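Local coordinates for protein saframycin Mx1 synthetase B (Legionella pneumophila subsp. pneumophila, PDB 3KXW) that belongs to the ANL superfamily of AMP-binding enzymes and holds 5'-O-[(S)-(dodecanoyloxy)(hydroxy)phosphoryl]adenosine in a pocket of its fold, at residues V68-A73 with C90-I95; P64-L69 with K115-L120. All coordinates share one frame; numbering follows the deposited sequence.

Contact 1: residues V68-A73 with C90-I95; sequences VLLLFA and CIAVPI
Leu-70, which meets Ala-92 and Pro-94 across the contact, also lays its CB at the edge of the Phe-72 ring and in its plane. The ring also touches Leu-78 and Ala-81 of helix 76-87, Leu-120 and Ile-122. The motif is a beta-alpha-beta crossover: strand 67-71, helix 76-87 and strand 91-95, with the two strands parallel. Four backbone hydrogen bonds join them. Val-68 N bonds to Ile-91 O at 3.0 Å, and Val-68 O accepts from Val-93 N at 2.9 Å. Leu-70 N reaches Val-93 O at 2.8 Å from above the carbonyl plane, 47° out of it, while Leu-70 O accepts from Ile-95 N at 3.0 Å. Pro-94 suits its place because its ring nitrogen lies on the side turned from strand 67-71, where no N-H is needed for this ladder. On the face that carries Val-68, Leu-70, Ala-92 and Pro-94, Leu-70 CD1 lies 3.9 Å from Ala-92 CB, the short alanine accepting the leucine tip, and Val-68 CG2 rests on Cys-90 CB. Cys-85 of helix 76-87 touches both Val-68 and Leu-70. On the other face the branched apolar Leu-69, Val-93 and Ile-95 pack against helix 101-114, and Leu-71 meets Pro-97, Pro-98 and Met-121. Leu-69 CD1 touches Val-93 CG1 at 3.7 Å. CG1 of Ile-95, between its backbone N and carbonyl carbon (chi1 67°), carries CD1 toward Leu-69, whose side chain it crosses at about a right angle, with Ile-95 CD1 3.8 Å from Leu-69 CD2.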
ATOM      1  N   VAL A  68      11.602   5.723  17.018  1.00 14.11           N
ATOM      2  CA  VAL A  68      12.701   4.881  16.575  1.00 14.69           C
ATOM      3  C   VAL A  68      12.485   4.591  15.105  1.00 14.73           C
ATOM      4  O   VAL A  68      11.450   4.047  14.713  1.00 14.94           O
ATOM      5  CB  VAL A  68      12.774   3.567  17.381  1.00 15.06           C
ATOM      6  CG1 VAL A  68      13.892   2.644  16.846  1.00 14.74           C
ATOM      7  CG2 VAL A  68      12.950   3.860  18.880  1.00 14.96           C
ATOM      8  N   LEU A  69      13.446   5.011  14.286  1.00 14.79           N
ATOM      9  CA  LEU A  69      13.383   4.813  12.844  1.00 14.37           C
ATOM     10  C   LEU A  69      13.717   3.364  12.491  1.00 14.14           C
ATOM     11  O   LEU A  69      14.675   2.808  13.012  1.00 14.90           O
ATOM     12  CB  LEU A  69      14.391   5.754  12.168  1.00 14.24           C
ATOM     13  CG  LEU A  69      14.214   5.948  10.672  1.00 16.48           C
ATOM     14  CD1 LEU A  69      12.862   6.624  10.413  1.00 15.15           C
ATOM     15  CD2 LEU A  69      15.391   6.761  10.069  1.00 16.15           C
ATOM     16  N   LEU A  70      12.955   2.756  11.592  1.00 12.77           N
ATOM     17  CA  LEU A  70      13.210   1.365  11.238  1.00 15.04           C
ATOM     18  C   LEU A  70      13.527   1.283   9.769  1.00 15.29           C
ATOM     19  O   LEU A  70      12.642   1.414   8.939  1.00 14.89           O
ATOM     20  CB  LEU A  70      11.998   0.495  11.535  1.00 14.49           C
ATOM     21  CG  LEU A  70      11.517   0.548  12.979  1.00 13.44           C
ATOM     22  CD1 LEU A  70      10.293  -0.360  13.171  1.00 13.54           C
ATOM     23  CD2 LEU A  70      12.629   0.112  13.930  1.00 13.00           C
ATOM     24  N   LEU A  71      14.807   1.099   9.458  1.00 16.49           N
ATOM     25  CA  LEU A  71      15.239   1.085   8.065  1.00 14.82           C
ATOM     26  C   LEU A  71      15.474  -0.359   7.677  1.00 15.48           C
ATOM     27  O   LEU A  71      16.523  -0.936   8.018  1.00 17.66           O
ATOM     28  CB  LEU A  71      16.496   1.947   7.909  1.00 15.95           C
ATOM     29  CG  LEU A  71      17.004   2.373   6.543  1.00 17.91           C
ATOM     30  CD1 LEU A  71      18.161   3.364   6.706  1.00 20.29           C
ATOM     31  CD2 LEU A  71      17.457   1.153   5.738  1.00 18.66           C
ATOM     32  N   PHE A  72      14.498  -0.961   6.991  1.00 15.96           N
ATOM     33  CA  PHE A  72      14.553  -2.382   6.644  1.00 16.60           C
ATOM     34  C   PHE A  72      13.883  -2.660   5.319  1.00 18.14           C
ATOM     35  O   PHE A  72      12.829  -2.076   5.010  1.00 18.69           O
ATOM     36  CB  PHE A  72      13.821  -3.238   7.696  1.00 16.14           C
ATOM     37  CG  PHE A  72      14.535  -3.336   9.000  1.00 17.38           C
ATOM     38  CD1 PHE A  72      15.514  -4.306   9.196  1.00 17.16           C
ATOM     39  CD2 PHE A  72      14.221  -2.452  10.042  1.00 15.82           C
ATOM     40  CE1 PHE A  72      16.201  -4.384  10.416  1.00 17.90           C
ATOM     41  CE2 PHE A  72      14.879  -2.534  11.268  1.00 17.22           C
ATOM     42  CZ  PHE A  72      15.882  -3.502  11.452  1.00 15.73           C
ATOM     43  N   ALA A  73      14.468  -3.577   4.556  1.00 17.89           N
ATOM     44  CA  ALA A  73      13.744  -4.228   3.476  1.00 17.89           C
ATOM     45  C   ALA A  73      12.704  -5.169   4.106  1.00 17.24           C
ATOM     46  O   ALA A  73      12.793  -5.500   5.297  1.00 17.08           O
ATOM     47  CB  ALA A  73      14.717  -5.011   2.575  1.00 19.31           C
ATOM     48  N   CYS A  90       8.087   2.805  22.496  1.00 15.17           N
ATOM     49  CA  CYS A  90       8.588   3.756  21.515  1.00 14.72           C
ATOM     50  C   CYS A  90       7.679   3.778  20.286  1.00 15.81           C
ATOM     51  O   CYS A  90       6.951   2.821  20.028  1.00 15.97           O
ATOM     52  CB  CYS A  90      10.030   3.406  21.112  1.00 14.30           C
ATOM     53  SG  CYS A  90      11.218   3.550  22.511  1.00 18.43           S
ATOM     54  N   ILE A  91       7.706   4.898  19.572  1.00 12.79           N
ATOM     55  CA  ILE A  91       6.891   5.092  18.382  1.00 13.05           C
ATOM     56  C   ILE A  91       7.686   4.586  17.166  1.00 12.19           C
ATOM     57  O   ILE A  91       8.690   5.175  16.794  1.00 13.61           O
ATOM     58  CB  ILE A  91       6.498   6.566  18.213  1.00 13.93           C
ATOM     59  CG1 ILE A  91       5.681   7.045  19.429  1.00 14.53           C
ATOM     60  CG2 ILE A  91       5.730   6.806  16.870  1.00 11.94           C
ATOM     61  CD1 ILE A  91       5.251   8.484  19.342  1.00 15.56           C
ATOM     62  N   ALA A  92       7.238   3.489  16.560  1.00 11.86           N
ATOM     63  CA  ALA A  92       7.961   2.925  15.428  1.00 12.47           C
ATOM     64  C   ALA A  92       7.787   3.801  14.204  1.00 13.89           C
ATOM     65  O   ALA A  92       6.684   4.269  13.941  1.00 12.82           O
ATOM     66  CB  ALA A  92       7.483   1.486  15.135  1.00 12.58           C
ATOM     67  N   VAL A  93       8.869   4.008  13.451  1.00 14.06           N
ATOM     68  CA  VAL A  93       8.799   4.773  12.209  1.00 13.65           C
ATOM     69  C   VAL A  93       9.479   4.009  11.073  1.00 14.74           C
ATOM     70  O   VAL A  93      10.680   4.159  10.825  1.00 14.60           O
ATOM     71  CB  VAL A  93       9.433   6.204  12.342  1.00 15.18           C
ATOM     72  CG1 VAL A  93       9.217   6.991  11.036  1.00 14.05           C
ATOM     73  CG2 VAL A  93       8.840   6.961  13.555  1.00 12.76           C
ATOM     74  N   PRO A  94       8.703   3.172  10.378  1.00 14.26           N
ATOM     75  CA  PRO A  94       9.220   2.365   9.270  1.00 15.36           C
ATOM     76  C   PRO A  94       9.506   3.165   8.004  1.00 16.38           C
ATOM     77  O   PRO A  94       8.671   3.982   7.611  1.00 18.10           O
ATOM     78  CB  PRO A  94       8.067   1.394   8.970  1.00 17.47           C
ATOM     79  CG  PRO A  94       7.217   1.382  10.164  1.00 15.64           C
ATOM     80  CD  PRO A  94       7.331   2.795  10.739  1.00 15.64           C
ATOM     81  N   ILE A  95      10.648   2.921   7.368  1.00 17.63           N
ATOM     82  CA  ILE A  95      10.936   3.547   6.079  1.00 19.89           C
ATOM     83  C   ILE A  95      11.583   2.550   5.112  1.00 21.07           C
ATOM     84  O   ILE A  95      12.299   1.647   5.535  1.00 20.73           O
ATOM     85  CB  ILE A  95      11.877   4.781   6.217  1.00 19.04           C
ATOM     86  CG1 ILE A  95      13.272   4.355   6.679  1.00 20.87           C
ATOM     87  CG2 ILE A  95      11.291   5.808   7.154  1.00 20.40           C
ATOM     88  CD1 ILE A  95      14.336   5.499   6.649  1.00 21.84           C
TER

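Contact 2: residues P64-L69 with K115-L120; sequences PGDRVL and KPVIVL
Arg-67 and Leu-69 hold Val-117, Ile-118 and Leu-120 by three backbone hydrogen bonds, as strand 67-71 runs parallel to strand 118-121. Arg-67 O accepts from Val-117 N at 2.9 Å. Leu-69 uses both its polar backbone atoms, its N donating to Ile-118 O at 3.0 Å and its O accepting from Leu-120 N at 2.9 Å. Val-119 CA-H adds a weaker contact to that same Leu-69 oxygen. At the start of the pairing a water fills in: Arg-67 N donates to it at 2.7 Å, and it donates in turn to Lys-115 O at 2.9 Å.

Among the apolar contacts, Leu-69 and Val-119 run side by side, and Leu-69 CB meets Val-119 CG2, anti to its backbone N, at 3.7 Å. The puckered Pro-116 ring lies against Leu-69 CB, while on the other face Val-68 CG1 reaches Leu-120 CG. Val-117 crosses Asp-66 at about a right angle, with CG2 against Asp-66 CB and CG1 beside the carboxylate, whose OD2 is bonded to Lys-63 N.

The two basic side chains, Arg-67 and Lys-115, lie near the C-terminal end of helix 101-114. The Arg-67 chain is bent at chi2 (70°) and chi3 (67°), which curls its guanidinium back so that NH1 donates to Gly-65 O at 2.9 Å, nearly in the guanidinium plane, while NE bonds to Ser-114 O. The water lies 3.3 Å above this plane, over its centre. Gly-65 has a backbone shape in which a CB would press on the preceding carbonyl oxygen.

Lys-115 NZ bonds to Thr-112 O, so two cationic side chains meet carbonyls at the C-terminal end of the helix, where their positive charge probably complements the helix dipole.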
ATOM      1  N   PRO A  64       9.687   5.991  26.558  1.00 18.93           N
ATOM      2  CA  PRO A  64       8.344   5.949  25.975  1.00 20.19           C
ATOM      3  C   PRO A  64       7.977   7.244  25.277  1.00 19.55           C
ATOM      4  O   PRO A  64       8.138   8.330  25.850  1.00 19.90           O
ATOM      5  CB  PRO A  64       7.444   5.741  27.191  1.00 22.63           C
ATOM      6  CG  PRO A  64       8.311   4.988  28.142  1.00 22.54           C
ATOM      7  CD  PRO A  64       9.684   5.566  27.971  1.00 23.06           C
ATOM      8  N   GLY A  65       7.481   7.132  24.049  1.00 16.62           N
ATOM      9  CA  GLY A  65       7.142   8.307  23.263  1.00 16.78           C
ATOM     10  C   GLY A  65       8.226   8.759  22.290  1.00 15.89           C
ATOM     11  O   GLY A  65       7.929   9.483  21.351  1.00 14.65           O
ATOM     12  N   ASP A  66       9.466   8.317  22.496  1.00 16.92           N
ATOM     13  CA  ASP A  66      10.549   8.581  21.538  1.00 15.65           C
ATOM     14  C   ASP A  66      10.263   7.823  20.232  1.00 15.19           C
ATOM     15  O   ASP A  66       9.706   6.706  20.258  1.00 15.07           O
ATOM     16  CB  ASP A  66      11.916   8.079  22.073  1.00 15.43           C
ATOM     17  CG  ASP A  66      12.510   8.959  23.181  1.00 20.08           C
ATOM     18  OD1 ASP A  66      12.004  10.076  23.409  1.00 19.38           O
ATOM     19  OD2 ASP A  66      13.498   8.509  23.818  1.00 18.03           O
ATOM     20  N   ARG A  67      10.667   8.405  19.106  1.00 13.73           N
ATOM     21  CA  ARG A  67      10.532   7.734  17.827  1.00 14.02           C
ATOM     22  C   ARG A  67      11.797   6.931  17.537  1.00 14.34           C
ATOM     23  O   ARG A  67      12.909   7.405  17.763  1.00 16.60           O
ATOM     24  CB  ARG A  67      10.269   8.716  16.675  1.00 12.66           C
ATOM     25  CG  ARG A  67       8.820   9.196  16.570  1.00 15.65           C
ATOM     26  CD  ARG A  67       8.463  10.133  17.738  1.00 15.01           C
ATOM     27  NE  ARG A  67       9.191  11.400  17.683  1.00 16.30           N
ATOM     28  CZ  ARG A  67       9.454  12.156  18.747  1.00 17.29           C
ATOM     29  NH1 ARG A  67       9.062  11.755  19.960  1.00 16.16           N
ATOM     30  NH2 ARG A  67      10.113  13.307  18.601  1.00 16.30           N
ATOM     31  N   VAL A  68      11.602   5.723  17.018  1.00 14.11           N
ATOM     32  CA  VAL A  68      12.701   4.881  16.575  1.00 14.69           C
ATOM     33  C   VAL A  68      12.485   4.591  15.105  1.00 14.73           C
ATOM     34  O   VAL A  68      11.450   4.047  14.713  1.00 14.94           O
ATOM     35  CB  VAL A  68      12.774   3.567  17.381  1.00 15.06           C
ATOM     36  CG1 VAL A  68      13.892   2.644  16.846  1.00 14.74           C
ATOM     37  CG2 VAL A  68      12.950   3.860  18.880  1.00 14.96           C
ATOM     38  N   LEU A  69      13.446   5.011  14.286  1.00 14.79           N
ATOM     39  CA  LEU A  69      13.383   4.813  12.844  1.00 14.37           C
ATOM     40  C   LEU A  69      13.717   3.364  12.491  1.00 14.14           C
ATOM     41  O   LEU A  69      14.675   2.808  13.012  1.00 14.90           O
ATOM     42  CB  LEU A  69      14.391   5.754  12.168  1.00 14.24           C
ATOM     43  CG  LEU A  69      14.214   5.948  10.672  1.00 16.48           C
ATOM     44  CD1 LEU A  69      12.862   6.624  10.413  1.00 15.15           C
ATOM     45  CD2 LEU A  69      15.391   6.761  10.069  1.00 16.15           C
ATOM     46  N   LYS A 115      12.128  13.221  14.078  1.00 16.12           N
ATOM     47  CA  LYS A 115      13.234  13.351  15.040  1.00 18.95           C
ATOM     48  C   LYS A 115      13.479  12.107  15.918  1.00 15.46           C
ATOM     49  O   LYS A 115      13.437  12.173  17.148  1.00 14.31           O
ATOM     50  CB  LYS A 115      13.023  14.584  15.918  1.00 18.28           C
ATOM     51  CG  LYS A 115      12.943  15.872  15.101  1.00 21.00           C
ATOM     52  CD  LYS A 115      12.264  16.984  15.901  1.00 27.54           C
ATOM     53  CE  LYS A 115      12.481  18.374  15.292  1.00 29.19           C
ATOM     54  NZ  LYS A 115      12.036  18.483  13.882  1.00 31.27           N
ATOM     55  N   PRO A 116      13.765  10.976  15.275  1.00 15.53           N
ATOM     56  CA  PRO A 116      13.950   9.731  16.025  1.00 16.00           C
ATOM     57  C   PRO A 116      15.251   9.765  16.837  1.00 16.27           C
ATOM     58  O   PRO A 116      16.196  10.491  16.475  1.00 18.86           O
ATOM     59  CB  PRO A 116      14.084   8.690  14.924  1.00 14.97           C
ATOM     60  CG  PRO A 116      14.599   9.474  13.731  1.00 16.70           C
ATOM     61  CD  PRO A 116      13.843  10.761  13.817  1.00 15.15           C
ATOM     62  N   VAL A 117      15.298   8.991  17.904  1.00 17.04           N
ATOM     63  CA  VAL A 117      16.472   8.969  18.771  1.00 16.93           C
ATOM     64  C   VAL A 117      17.466   7.906  18.363  1.00 18.43           C
ATOM     65  O   VAL A 117      18.654   8.050  18.626  1.00 19.13           O
ATOM     66  CB  VAL A 117      16.118   8.799  20.271  1.00 17.94           C
ATOM     67  CG1 VAL A 117      15.368  10.022  20.769  1.00 19.95           C
ATOM     68  CG2 VAL A 117      15.338   7.485  20.546  1.00 17.86           C
ATOM     69  N   ILE A 118      16.966   6.852  17.711  1.00 18.19           N
ATOM     70  CA  ILE A 118      17.755   5.694  17.288  1.00 17.80           C
ATOM     71  C   ILE A 118      17.205   5.210  15.954  1.00 16.70           C
ATOM     72  O   ILE A 118      16.024   5.373  15.688  1.00 15.74           O
ATOM     73  CB  ILE A 118      17.652   4.536  18.290  1.00 16.86           C
ATOM     74  CG1 ILE A 118      18.326   4.901  19.602  1.00 20.99           C
ATOM     75  CG2 ILE A 118      18.276   3.261  17.744  1.00 16.88           C
ATOM     76  CD1 ILE A 118      19.817   5.068  19.467  1.00 25.48           C
ATOM     77  N   VAL A 119      18.067   4.672  15.096  1.00 16.16           N
ATOM     78  CA  VAL A 119      17.609   3.946  13.913  1.00 16.49           C
ATOM     79  C   VAL A 119      18.125   2.503  13.973  1.00 17.02           C
ATOM     80  O   VAL A 119      19.283   2.262  14.307  1.00 15.23           O
ATOM     81  CB  VAL A 119      17.984   4.658  12.567  1.00 16.74           C
ATOM     82  CG1 VAL A 119      19.477   4.927  12.470  1.00 18.91           C
ATOM     83  CG2 VAL A 119      17.512   3.840  11.364  1.00 16.37           C
ATOM     84  N   LEU A 120      17.231   1.556  13.710  1.00 14.53           N
ATOM     85  CA  LEU A 120      17.587   0.149  13.585  1.00 15.80           C
ATOM     86  C   LEU A 120      17.655  -0.253  12.122  1.00 16.63           C
ATOM     87  O   LEU A 120      16.842   0.169  11.306  1.00 15.10           O
ATOM     88  CB  LEU A 120      16.576  -0.745  14.319  1.00 14.92           C
ATOM     89  CG  LEU A 120      16.392  -0.350  15.789  1.00 15.07           C
ATOM     90  CD1 LEU A 120      15.370  -1.242  16.462  1.00 14.18           C
ATOM     91  CD2 LEU A 120      17.715  -0.393  16.588  1.00 17.63           C
TER
HETATM   92  O   HOH W   1      12.283  10.613  19.335  1.00 16.05           O

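In the fold
Contact 1 and contact 2 lie on the two edges of the same strand, 67-71, and their centres are about 8 Å apart. Val-68 turns its N and O to strand 91-95 and Leu-69 turns its own to strand 118-121, so the strand is flanked on both edges, within a largely parallel sheet that continues to strand 143-147. Two further backbone pairs, probably hydrogen bonds, extend the ladders beyond either contact alone: Ile-91 N to Asp-66 O at 2.8 Å and Leu-71 N to Leu-120 O at 2.9 Å. Contact 1 is the nearer to the centre of the chain, and its Pro-94 side chain is about 13 Å from the bound 5'-O-[(S)-(dodecanoyloxy)(hydroxy)phosphoryl]adenosine, too far to touch it.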